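Local coordinates for putative succinylglutamate desuccinylase / aspartoacylase (Shewanella amazonensis, PDB 3FMC), which probably acts as a zinc-dependent hydrolase of the succinylglutamate desuccinylase/aspartoacylase family, a group generally thought to cleave ester-type bonds, at residues Val36-Val42 and Ile69-Ala75; Glu103-His107 and Leu158-His163; Phe109-Trp114 and Ala129-Leu134; Ala214-Trp219 and Val234-Ala238. All coordinates share one frame; numbering follows the deposited sequence. Where two conformers were deposited one is given.

Contact 1: Val36-Val42 and Ile69-Ala75; sequences VYIQANV and ISLVPLA
V36-A40 and I69-V72 lie side by side as parallel strands, paired V36 with I69 through Q39 with V72. Their backbone bonds alternate: S70 N donates to V36 O, I38 N to S70 O, V72 N to I38 O and A40 N to V72 O. The ladder outlasts the strands, since A75 N reaches A40 O (3.0 Å) where both chains turn off. Water 1 bridges the first rung, donating to V36 O (2.9 Å) and meeting S70 OG. Among the apolar contacts, Y37 CE1 rests 3.6 Å from V72 CG2, the ring crossing the valine obliquely. With CG opposite the backbone N (chi1 173°), the ring brings its hydroxyl to Q39, where OH donates to OE1 (2.8 Å) in the carbonyl plane. A leucine in place of Y37 would probably leave Q39 OE1 without this donor and strip V72 CG2 of its ring neighbour. The other sheet face has I38 CD1 alongside I69 CG2 (4.1 Å) and L71 CD2 (4.0 Å), all three chains pointing the same way. The strands form a beta-alpha-beta crossover with helix 48-60, which packs on I38, A40 and I69. Helix 150-163 lies against Y37 and Q39; strand 167-174 borders 36-40, and antiparallel strand 19-27 borders 69-72.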
# COMPACT_ATOMS: atom_id res chain seq x y z
N VAL C 36 34.36 -2.22 16.01
CA VAL C 36 32.92 -2.45 16.14
C VAL C 36 32.17 -1.70 15.04
O VAL C 36 32.47 -0.52 14.73
CB VAL C 36 32.40 -1.95 17.49
CG1 VAL C 36 30.93 -2.34 17.73
CG2 VAL C 36 33.32 -2.50 18.66
N TYR C 37 31.20 -2.38 14.49
CA TYR C 37 30.28 -1.83 13.49
C TYR C 37 28.85 -1.98 14.02
O TYR C 37 28.45 -3.08 14.38
CB TYR C 37 30.44 -2.52 12.16
CG TYR C 37 29.41 -2.09 11.13
CD1 TYR C 37 29.63 -1.00 10.29
CD2 TYR C 37 28.21 -2.78 11.01
CE1 TYR C 37 28.63 -0.62 9.33
CE2 TYR C 37 27.24 -2.42 10.07
CZ TYR C 37 27.48 -1.32 9.23
OH TYR C 37 26.54 -0.92 8.29
N ILE C 38 28.13 -0.86 14.09
CA ILE C 38 26.75 -0.82 14.64
C ILE C 38 25.85 -0.15 13.60
O ILE C 38 26.21 0.90 13.06
CB ILE C 38 26.68 -0.01 15.95
CG1 ILE C 38 27.76 -0.50 16.92
CG2 ILE C 38 25.26 -0.07 16.57
CD1 ILE C 38 27.78 0.21 18.31
N GLN C 39 24.71 -0.78 13.31
CA GLN C 39 23.72 -0.18 12.39
C GLN C 39 22.32 -0.28 12.98
O GLN C 39 22.05 -1.11 13.83
CB GLN C 39 23.77 -0.80 10.99
CG GLN C 39 23.38 -2.27 10.92
CD GLN C 39 23.45 -2.84 9.55
OE1 GLN C 39 24.24 -2.40 8.72
NE2 GLN C 39 22.61 -3.83 9.29
N ALA C 40 21.43 0.57 12.47
CA ALA C 40 20.05 0.63 12.92
C ALA C 40 19.14 0.96 11.74
O ALA C 40 19.56 1.67 10.80
CB ALA C 40 19.85 1.76 13.96
N ASN C 41 17.90 0.52 11.88
CA ASN C 41 16.74 1.00 11.05
C ASN C 41 16.81 0.48 9.60
O ASN C 41 16.41 1.18 8.64
CB ASN C 41 16.69 2.55 11.14
CG ASN C 41 15.29 3.19 10.91
OD1 ASN C 41 15.20 4.43 10.84
ND2 ASN C 41 14.22 2.39 10.85
N VAL C 42 17.37 -0.72 9.44
CA VAL C 42 17.35 -1.41 8.15
C VAL C 42 15.87 -1.68 7.83
O VAL C 42 15.43 -1.57 6.66
CB VAL C 42 18.26 -2.67 8.13
CG1 VAL C 42 17.97 -3.58 6.89
CG2 VAL C 42 19.76 -2.27 8.06
N ILE C 69 35.00 2.38 16.53
CA ILE C 69 33.54 2.12 16.52
C ILE C 69 32.92 2.93 15.38
O ILE C 69 33.13 4.14 15.33
CB ILE C 69 32.85 2.53 17.82
CG1 ILE C 69 33.46 1.81 19.04
CG2 ILE C 69 31.29 2.25 17.73
CD1 ILE C 69 32.85 2.24 20.41
N SER C 70 32.22 2.26 14.46
CA SER C 70 31.49 2.90 13.33
C SER C 70 30.01 2.68 13.56
O SER C 70 29.61 1.58 13.92
CB SER C 70 31.88 2.32 12.01
OG SER C 70 33.20 2.73 11.71
N LEU C 71 29.21 3.74 13.41
CA LEU C 71 27.78 3.64 13.66
C LEU C 71 27.02 4.19 12.46
O LEU C 71 27.34 5.27 11.93
CB LEU C 71 27.33 4.33 14.95
CG LEU C 71 28.18 4.06 16.22
CD1 LEU C 71 29.39 5.11 16.36
CD2 LEU C 71 27.26 4.05 17.42
N VAL C 72 26.02 3.42 12.05
CA VAL C 72 25.21 3.70 10.86
C VAL C 72 23.72 3.74 11.23
O VAL C 72 23.03 2.73 11.13
CB VAL C 72 25.50 2.70 9.71
CG1 VAL C 72 24.76 3.11 8.38
CG2 VAL C 72 27.01 2.54 9.45
N PRO C 73 23.24 4.88 11.72
CA PRO C 73 21.80 5.06 11.97
C PRO C 73 21.14 5.28 10.59
O PRO C 73 21.84 5.52 9.59
CB PRO C 73 21.73 6.32 12.81
CG PRO C 73 22.94 7.12 12.33
CD PRO C 73 24.01 6.11 12.00
N LEU C 74 19.82 5.17 10.52
CA LEU C 74 19.10 5.48 9.30
C LEU C 74 19.65 4.71 8.12
O LEU C 74 19.87 5.25 7.02
CB LEU C 74 19.13 7.01 9.07
CG LEU C 74 18.61 7.92 10.19
CD1 LEU C 74 19.06 9.37 10.02
CD2 LEU C 74 17.08 7.81 10.40
N ALA C 75 19.84 3.42 8.36
CA ALA C 75 20.58 2.59 7.39
C ALA C 75 19.82 2.22 6.10
O ALA C 75 20.42 1.66 5.20
CB ALA C 75 21.17 1.31 8.06
O HOH W 1 34.75 0.47 13.16

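Contact 2: Glu103-His107 and Leu158-His163; sequences EYLDH and LQSMAH
Q159 and L105 lock together through a pair of nearly straight bonds. L105 N donates to Q159 OE1 (2.8 Å, 172° at the hydrogen), and Q159 NE2 returns a bond to L105 O (2.9 Å); both donors lie in the carbonyl plane of their acceptor, on a lone pair. The second NE2 hydrogen goes to H163 NE2 (3.1 Å), one turn along the helix, so the amide is fixed against flipping. Its extended chain, CG trans to N (chi1 -170°), carries the Q159 amide from helix to loop. H163 NE2 is also hydrogen-bonded to H107 NE2 (3.0 Å), neither ring over the other's face. A leucine here would probably cost L105 N and O their side-chain partners and H163 NE2 one of its two bonds. On the other flank Y104 runs alongside Q159 in the opposite sense, its ring edge toward the glutamine CB, and its OH lies 3.6 Å from L158 CD1. This buried side contrasts with the outer rim, where H107 is only partly covered and D106 turns from the helix toward solvent. The amide here pairs with the N-H and C=O of a single loop residue, much as a neighbouring strand would. The loop thus clasped to helix 150-163 carries Y104 near H43, E46 and H172, a cluster consistent with the zinc site of this metallohydrolase family, though no metal is bound there.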
# COMPACT_ATOMS: atom_id res chain seq x y z
N GLU C 103 18.22 -9.89 2.22
CA GLU C 103 19.03 -9.57 1.02
C GLU C 103 20.55 -9.65 1.17
O GLU C 103 21.30 -9.30 0.25
CB GLU C 103 18.61 -8.19 0.55
CG GLU C 103 17.27 -8.16 -0.17
CD GLU C 103 17.36 -8.57 -1.62
OE1 GLU C 103 18.29 -9.33 -2.01
OE2 GLU C 103 16.48 -8.09 -2.37
N TYR C 104 21.03 -10.13 2.30
CA TYR C 104 22.51 -10.18 2.47
C TYR C 104 23.12 -11.29 1.62
O TYR C 104 22.43 -12.19 1.15
CB TYR C 104 22.91 -10.21 3.96
CG TYR C 104 22.58 -8.91 4.70
CD1 TYR C 104 23.48 -7.86 4.76
CD2 TYR C 104 21.35 -8.71 5.31
CE1 TYR C 104 23.21 -6.70 5.38
CE2 TYR C 104 21.05 -7.53 5.94
CZ TYR C 104 21.98 -6.50 5.97
OH TYR C 104 21.66 -5.35 6.66
N LEU C 105 24.43 -11.24 1.47
CA LEU C 105 25.17 -12.11 0.59
C LEU C 105 25.77 -13.30 1.31
O LEU C 105 26.52 -13.10 2.26
CB LEU C 105 26.31 -11.29 -0.03
CG LEU C 105 27.26 -12.00 -1.01
CD1 LEU C 105 26.49 -12.76 -2.10
CD2 LEU C 105 28.28 -10.99 -1.58
N ASP C 106 25.37 -14.50 0.90
CA ASP C 106 25.93 -15.77 1.40
C ASP C 106 27.11 -16.02 0.51
O ASP C 106 26.96 -16.18 -0.70
CB ASP C 106 24.94 -16.90 1.22
CG ASP C 106 25.30 -18.21 1.99
OD1 ASP C 106 26.21 -18.24 2.83
OD2 ASP C 106 24.60 -19.22 1.75
N HIS C 107 28.30 -16.04 1.10
CA HIS C 107 29.48 -16.30 0.30
C HIS C 107 29.49 -17.76 -0.16
O HIS C 107 29.46 -18.68 0.63
CB HIS C 107 30.74 -15.88 1.03
CG HIS C 107 30.79 -14.40 1.31
ND1 HIS C 107 31.04 -13.46 0.32
CD2 HIS C 107 30.64 -13.70 2.46
CE1 HIS C 107 31.04 -12.25 0.87
NE2 HIS C 107 30.80 -12.37 2.16
N LEU C 158 26.14 -2.41 3.13
CA LEU C 158 26.23 -2.52 4.60
C LEU C 158 27.16 -3.64 5.02
O LEU C 158 27.99 -3.46 5.90
CB LEU C 158 24.83 -2.79 5.19
CG LEU C 158 23.80 -1.65 5.01
CD1 LEU C 158 22.40 -2.06 5.42
CD2 LEU C 158 24.24 -0.44 5.77
N GLN C 159 27.03 -4.77 4.33
CA GLN C 159 27.78 -5.98 4.63
C GLN C 159 29.26 -5.79 4.47
O GLN C 159 30.05 -6.27 5.28
CB GLN C 159 27.27 -7.12 3.77
CG GLN C 159 27.82 -8.51 4.18
CD GLN C 159 27.18 -9.62 3.43
OE1 GLN C 159 26.01 -9.51 3.02
NE2 GLN C 159 27.90 -10.75 3.27
N SER C 160 29.66 -5.12 3.39
CA SER C 160 31.07 -4.88 3.15
C SER C 160 31.67 -4.06 4.29
O SER C 160 32.81 -4.32 4.71
CB SER C 160 31.28 -4.17 1.81
OG SER C 160 32.65 -3.82 1.69
N MSE C 161 30.91 -3.09 4.81
CA MSE C 161 31.37 -2.32 5.98
C MSE C 161 31.46 -3.22 7.23
O MSE C 161 32.46 -3.18 7.97
CB MSE C 161 30.49 -1.12 6.27
CG MSE C 161 30.62 0.01 5.19
SE MSE C 161 29.74 1.58 5.79
CE MSE C 161 27.81 0.93 5.58
N ALA C 162 30.43 -4.05 7.43
CA ALA C 162 30.34 -4.94 8.59
C ALA C 162 31.51 -5.94 8.62
O ALA C 162 32.05 -6.22 9.66
CB ALA C 162 29.02 -5.71 8.55
N HIS C 163 31.84 -6.48 7.45
CA HIS C 163 32.93 -7.45 7.32
C HIS C 163 34.28 -6.92 7.81
O HIS C 163 35.17 -7.69 8.17
CB HIS C 163 33.10 -7.90 5.88
CG HIS C 163 32.12 -8.93 5.42
ND1 HIS C 163 31.69 -9.96 6.23
CD2 HIS C 163 31.62 -9.18 4.19
CE1 HIS C 163 30.91 -10.77 5.53
NE2 HIS C 163 30.84 -10.31 4.29

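Contact 3: Phe109-Trp114 and Ala129-Leu134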
# COMPACT_ATOMS: atom_id res chain seq x y z
N PHE C 109 31.93 -19.30 -2.06
CA PHE C 109 33.22 -19.97 -2.24
C PHE C 109 33.47 -21.13 -1.24
O PHE C 109 32.93 -21.18 -0.11
CB PHE C 109 34.36 -18.96 -2.30
CG PHE C 109 34.66 -18.29 -1.00
CD1 PHE C 109 33.97 -17.14 -0.61
CD2 PHE C 109 35.66 -18.78 -0.18
CE1 PHE C 109 34.29 -16.53 0.59
CE2 PHE C 109 35.96 -18.17 1.00
CZ PHE C 109 35.29 -17.07 1.39
N ASN C 110 34.25 -22.10 -1.69
CA ASN C 110 34.49 -23.30 -0.88
C ASN C 110 35.52 -22.97 0.18
O ASN C 110 36.68 -22.67 -0.14
CB ASN C 110 34.90 -24.48 -1.78
CG ASN C 110 35.12 -25.76 -0.99
OD1 ASN C 110 35.72 -25.75 0.07
ND2 ASN C 110 34.64 -26.87 -1.53
N ILE C 111 35.08 -22.98 1.44
CA ILE C 111 35.93 -22.58 2.57
C ILE C 111 36.99 -23.64 2.88
O ILE C 111 38.12 -23.31 3.25
CB ILE C 111 35.07 -22.16 3.81
CG1 ILE C 111 34.32 -20.87 3.46
CG2 ILE C 111 35.95 -21.95 5.05
CD1 ILE C 111 33.23 -20.43 4.46
N GLU C 112 36.62 -24.90 2.72
CA GLU C 112 37.60 -25.98 2.89
C GLU C 112 38.78 -25.73 1.94
O GLU C 112 39.91 -25.70 2.37
CB GLU C 112 36.95 -27.36 2.68
CG GLU C 112 37.94 -28.54 2.77
CD GLU C 112 38.76 -28.56 4.09
OE1 GLU C 112 38.13 -28.56 5.18
OE2 GLU C 112 40.01 -28.57 4.02
N VAL C 113 38.50 -25.48 0.65
CA VAL C 113 39.55 -25.20 -0.34
C VAL C 113 40.28 -23.92 -0.02
O VAL C 113 41.49 -23.86 -0.10
CB VAL C 113 38.97 -25.17 -1.80
CG1 VAL C 113 40.01 -24.65 -2.82
CG2 VAL C 113 38.47 -26.56 -2.19
N TRP C 114 39.56 -22.87 0.36
CA TRP C 114 40.22 -21.62 0.72
C TRP C 114 41.16 -21.89 1.90
O TRP C 114 42.29 -21.41 1.93
CB TRP C 114 39.19 -20.56 1.12
CG TRP C 114 39.78 -19.22 1.34
CD1 TRP C 114 39.77 -18.18 0.44
CD2 TRP C 114 40.47 -18.73 2.52
NE1 TRP C 114 40.39 -17.09 0.99
CE2 TRP C 114 40.85 -17.40 2.24
CE3 TRP C 114 40.81 -19.29 3.77
CZ2 TRP C 114 41.54 -16.62 3.16
CZ3 TRP C 114 41.49 -18.52 4.68
CH2 TRP C 114 41.86 -17.18 4.37
N ALA C 129 43.66 -12.22 5.44
CA ALA C 129 43.40 -12.69 4.08
C ALA C 129 41.92 -13.04 3.89
O ALA C 129 41.34 -12.78 2.83
CB ALA C 129 44.28 -13.90 3.76
N PHE C 130 41.32 -13.66 4.91
CA PHE C 130 39.93 -14.09 4.84
C PHE C 130 39.02 -12.89 4.77
O PHE C 130 38.11 -12.88 3.94
CB PHE C 130 39.56 -15.00 6.03
CG PHE C 130 38.27 -15.75 5.84
CD1 PHE C 130 38.19 -16.80 4.95
CD2 PHE C 130 37.15 -15.45 6.61
CE1 PHE C 130 37.01 -17.52 4.79
CE2 PHE C 130 36.00 -16.16 6.47
CZ PHE C 130 35.93 -17.20 5.55
N ARG C 131 39.30 -11.89 5.59
CA ARG C 131 38.55 -10.67 5.62
C ARG C 131 38.61 -10.01 4.25
O ARG C 131 37.61 -9.54 3.75
CB ARG C 131 39.08 -9.70 6.66
CG ARG C 131 38.17 -8.47 6.85
CD ARG C 131 38.55 -7.59 8.02
NE ARG C 131 39.13 -8.36 9.11
CZ ARG C 131 38.49 -8.93 10.13
NH1 ARG C 131 37.18 -8.83 10.31
NH2 ARG C 131 39.20 -9.62 11.01
N ALA C 132 39.80 -9.98 3.65
CA ALA C 132 39.99 -9.37 2.34
C ALA C 132 39.17 -10.09 1.29
O ALA C 132 38.58 -9.44 0.42
CB ALA C 132 41.50 -9.31 1.97
N THR C 133 39.11 -11.42 1.37
CA THR C 133 38.33 -12.22 0.44
C THR C 133 36.84 -11.88 0.57
O THR C 133 36.15 -11.73 -0.43
CB THR C 133 38.53 -13.72 0.69
OG1 THR C 133 39.86 -14.08 0.29
CG2 THR C 133 37.49 -14.60 -0.10
N LEU C 134 36.36 -11.76 1.80
CA LEU C 134 34.94 -11.42 2.02
C LEU C 134 34.60 -10.04 1.44
O LEU C 134 33.55 -9.88 0.82
CB LEU C 134 34.59 -11.47 3.51
CG LEU C 134 34.82 -12.79 4.24
CD1 LEU C 134 34.28 -12.62 5.70
CD2 LEU C 134 34.20 -14.00 3.55
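T133 OG1 takes the indole N-H of W114: NE1 donates to it at 3.1 Å, with 150° at the hydrogen and the hydroxyl tilted out of the ring plane. The threonine uses both branches. Its CG2, opposite the backbone N (chi1 -70° for OG1), sits over one face of the F109 ring, 4.0 Å from the centroid, as a CH-pi contact displaced toward the rim. F109 in turn has two neighbours at its edge, F130 CE1 (3.8 Å from CZ) and L134 CD2 (3.9 Å from CE1). F130 borders both aromatics of 109-114; its edge, led by CD1, points at the face of the W114 six-membered ring. This T-shaped pair has centroids 4.9 Å apart and planes at 78°. W114 reaches the second helix with CG opposite its own backbone N, and its benzo rim runs along the backbone, CZ2 lying 3.4 Å from F130 CA and also close to A129 CB. I111 CD1 closes the group at the edge of the F130 ring. N110 starts the helix bearing I111 and W114, its OD1 capping V113 N. The contact thus joins helix 111-118 and the loop before it to helix 123-142. Beyond it, F130 makes a second edge-to-face pair with W218 and touches P217 of helix 210-227. Packing is mostly aromatic and apolar, with one N-H satisfied by a hydroxyl: that bond is likely to share in fixing the turn of an indole already held by F130 at its face and the helix backbone at its rim.

Contact 4: Ala214-Trp219 and Val234-Ala238; sequences AFVPWW and VRVSA
A214 CB meets A238 CB at 3.8 Å, where the helix comes down on the start of strand 237-243. Beside it the F215 ring turns its edge to the same methyl, CD2 to A238 CB 3.9 Å; a chi1 of 69° brings it there. One turn on, V234 wedges its two methyls against W218 and W219: CG1 lies 3.8 Å from W219 N, and CG2 3.9 Å from W219 CD1. V236 was modelled in two conformers, so its contact is less certain; in one, CG2 lies over the five-membered ring of W218, 3.9 Å from the centroid. Water 2 ties the backbones, donating to W218 O (2.8 Å) and accepting from R235 N. This is helix-on-sheet packing in an alpha/beta fold: helix 210-227, kinked at P217, which has no N-H to give the preceding turn, lies against the strand that the chain enters next. Farther out, strand 237-243 pairs in parallel with 167-174, S237 bonding through its backbone to D166 and V168. The indole of W218 is backed by L134 and R131 of helix 123-142. Y186 meets the W219 ring edge to face and also touches F215 and V234.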
# COMPACT_ATOMS: atom_id res chain seq x y z
N ALA C 214 27.40 -11.89 8.47
CA ALA C 214 28.63 -11.52 9.14
C ALA C 214 29.35 -12.71 9.78
O ALA C 214 30.58 -12.80 9.70
CB ALA C 214 28.40 -10.47 10.18
N PHE C 215 28.61 -13.61 10.44
CA PHE C 215 29.31 -14.67 11.18
C PHE C 215 29.44 -16.00 10.47
O PHE C 215 30.38 -16.76 10.77
CB PHE C 215 28.73 -14.87 12.61
CG PHE C 215 27.33 -15.46 12.65
CD1 PHE C 215 27.07 -16.74 12.23
CD2 PHE C 215 26.30 -14.76 13.25
CE1 PHE C 215 25.80 -17.28 12.31
CE2 PHE C 215 25.02 -15.29 13.36
CZ PHE C 215 24.77 -16.55 12.87
N VAL C 216 28.54 -16.32 9.55
CA VAL C 216 28.65 -17.65 8.95
C VAL C 216 30.02 -17.91 8.31
O VAL C 216 30.56 -19.03 8.48
CB VAL C 216 27.46 -18.00 7.98
CG1 VAL C 216 27.74 -19.24 7.16
CG2 VAL C 216 26.17 -18.18 8.77
N PRO C 217 30.58 -16.95 7.54
CA PRO C 217 31.86 -17.36 6.93
C PRO C 217 32.93 -17.70 7.96
O PRO C 217 33.70 -18.67 7.80
CB PRO C 217 32.30 -16.12 6.11
CG PRO C 217 31.06 -15.29 5.94
CD PRO C 217 30.18 -15.58 7.13
N TRP C 218 32.97 -16.90 9.01
CA TRP C 218 33.97 -17.09 10.09
C TRP C 218 33.76 -18.33 10.95
O TRP C 218 34.77 -18.94 11.41
CB TRP C 218 34.04 -15.87 10.97
CG TRP C 218 34.45 -14.64 10.24
CD1 TRP C 218 33.64 -13.67 9.77
CD2 TRP C 218 35.80 -14.21 9.95
NE1 TRP C 218 34.38 -12.67 9.17
CE2 TRP C 218 35.71 -12.98 9.27
CE3 TRP C 218 37.07 -14.76 10.18
CZ2 TRP C 218 36.84 -12.26 8.84
CZ3 TRP C 218 38.20 -14.06 9.72
CH2 TRP C 218 38.07 -12.82 9.07
N TRP C 219 32.49 -18.67 11.19
CA TRP C 219 32.14 -19.83 12.02
C TRP C 219 32.49 -21.07 11.21
O TRP C 219 33.07 -22.02 11.73
CB TRP C 219 30.65 -19.84 12.31
CG TRP C 219 30.21 -20.69 13.48
CD1 TRP C 219 30.91 -21.70 14.10
CD2 TRP C 219 28.94 -20.62 14.14
NE1 TRP C 219 30.15 -22.25 15.10
CE2 TRP C 219 28.94 -21.61 15.15
CE3 TRP C 219 27.80 -19.81 13.97
CZ2 TRP C 219 27.85 -21.80 16.00
CZ3 TRP C 219 26.72 -20.02 14.81
CH2 TRP C 219 26.76 -21.01 15.81
N VAL C 234 36.16 -18.35 16.27
CA VAL C 234 35.26 -17.59 15.39
C VAL C 234 35.71 -16.16 15.62
O VAL C 234 35.48 -15.63 16.70
CB VAL C 234 33.80 -17.85 15.74
CG1 VAL C 234 32.86 -17.19 14.67
CG2 VAL C 234 33.57 -19.37 15.82
N ARG C 235 36.34 -15.56 14.62
CA ARG C 235 36.98 -14.26 14.80
C ARG C 235 36.09 -13.04 14.60
O ARG C 235 36.59 -11.93 14.47
CB ARG C 235 38.23 -14.17 13.92
CG ARG C 235 39.27 -15.25 14.22
CD ARG C 235 40.15 -14.92 15.42
NE ARG C 235 41.17 -15.96 15.59
CZ ARG C 235 42.37 -15.79 16.16
NH1 ARG C 235 42.77 -14.60 16.58
NH2 ARG C 235 43.19 -16.83 16.25
N VAL C 236 34.78 -13.25 14.58
CA VAL C 236 33.83 -12.13 14.54
C VAL C 236 32.63 -12.43 15.42
O VAL C 236 32.16 -13.55 15.45
CB VAL C 236 33.37 -11.81 13.08
CG1 VAL C 236 31.91 -11.23 13.03
CG2 VAL C 236 34.42 -10.87 12.38
N SER C 237 32.16 -11.40 16.12
CA SER C 237 30.98 -11.47 16.95
C SER C 237 29.90 -10.72 16.14
O SER C 237 30.18 -9.67 15.61
CB SER C 237 31.22 -10.80 18.29
OG SER C 237 32.19 -11.55 19.01
N ALA C 238 28.70 -11.26 16.05
CA ALA C 238 27.59 -10.62 15.32
C ALA C 238 26.31 -10.97 16.05
O ALA C 238 25.91 -12.15 16.14
CB ALA C 238 27.53 -11.06 13.87
O HOH W 2 36.97 -17.49 12.33

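Overall arrangement
From the N terminus, contact 1 closes first, bringing strand 69-72 beside 36-40 after one helix. Contact 2 then opens at 103-107 and closes some fifty residues later at 158-163; contact 3 is nested inside this loop, joining 109-114 to 129-134. Contact 4 follows, folding 214-219 back on 234-238. Contacts 1 and 4 reach the same sheet, about 18 Å apart between centres, whereas contact 3 lies farthest from the chain's centre. Q39 NE2 of contact 1 probably bonds Y104 OH of contact 2. H107 of contact 2 packs on P217 of contact 4; F130 and L134 of contact 3 touch P217 and W218, tying helix 123-142 to 210-227, and a probable R131 NH1 to H163 O bond ties it to 150-163.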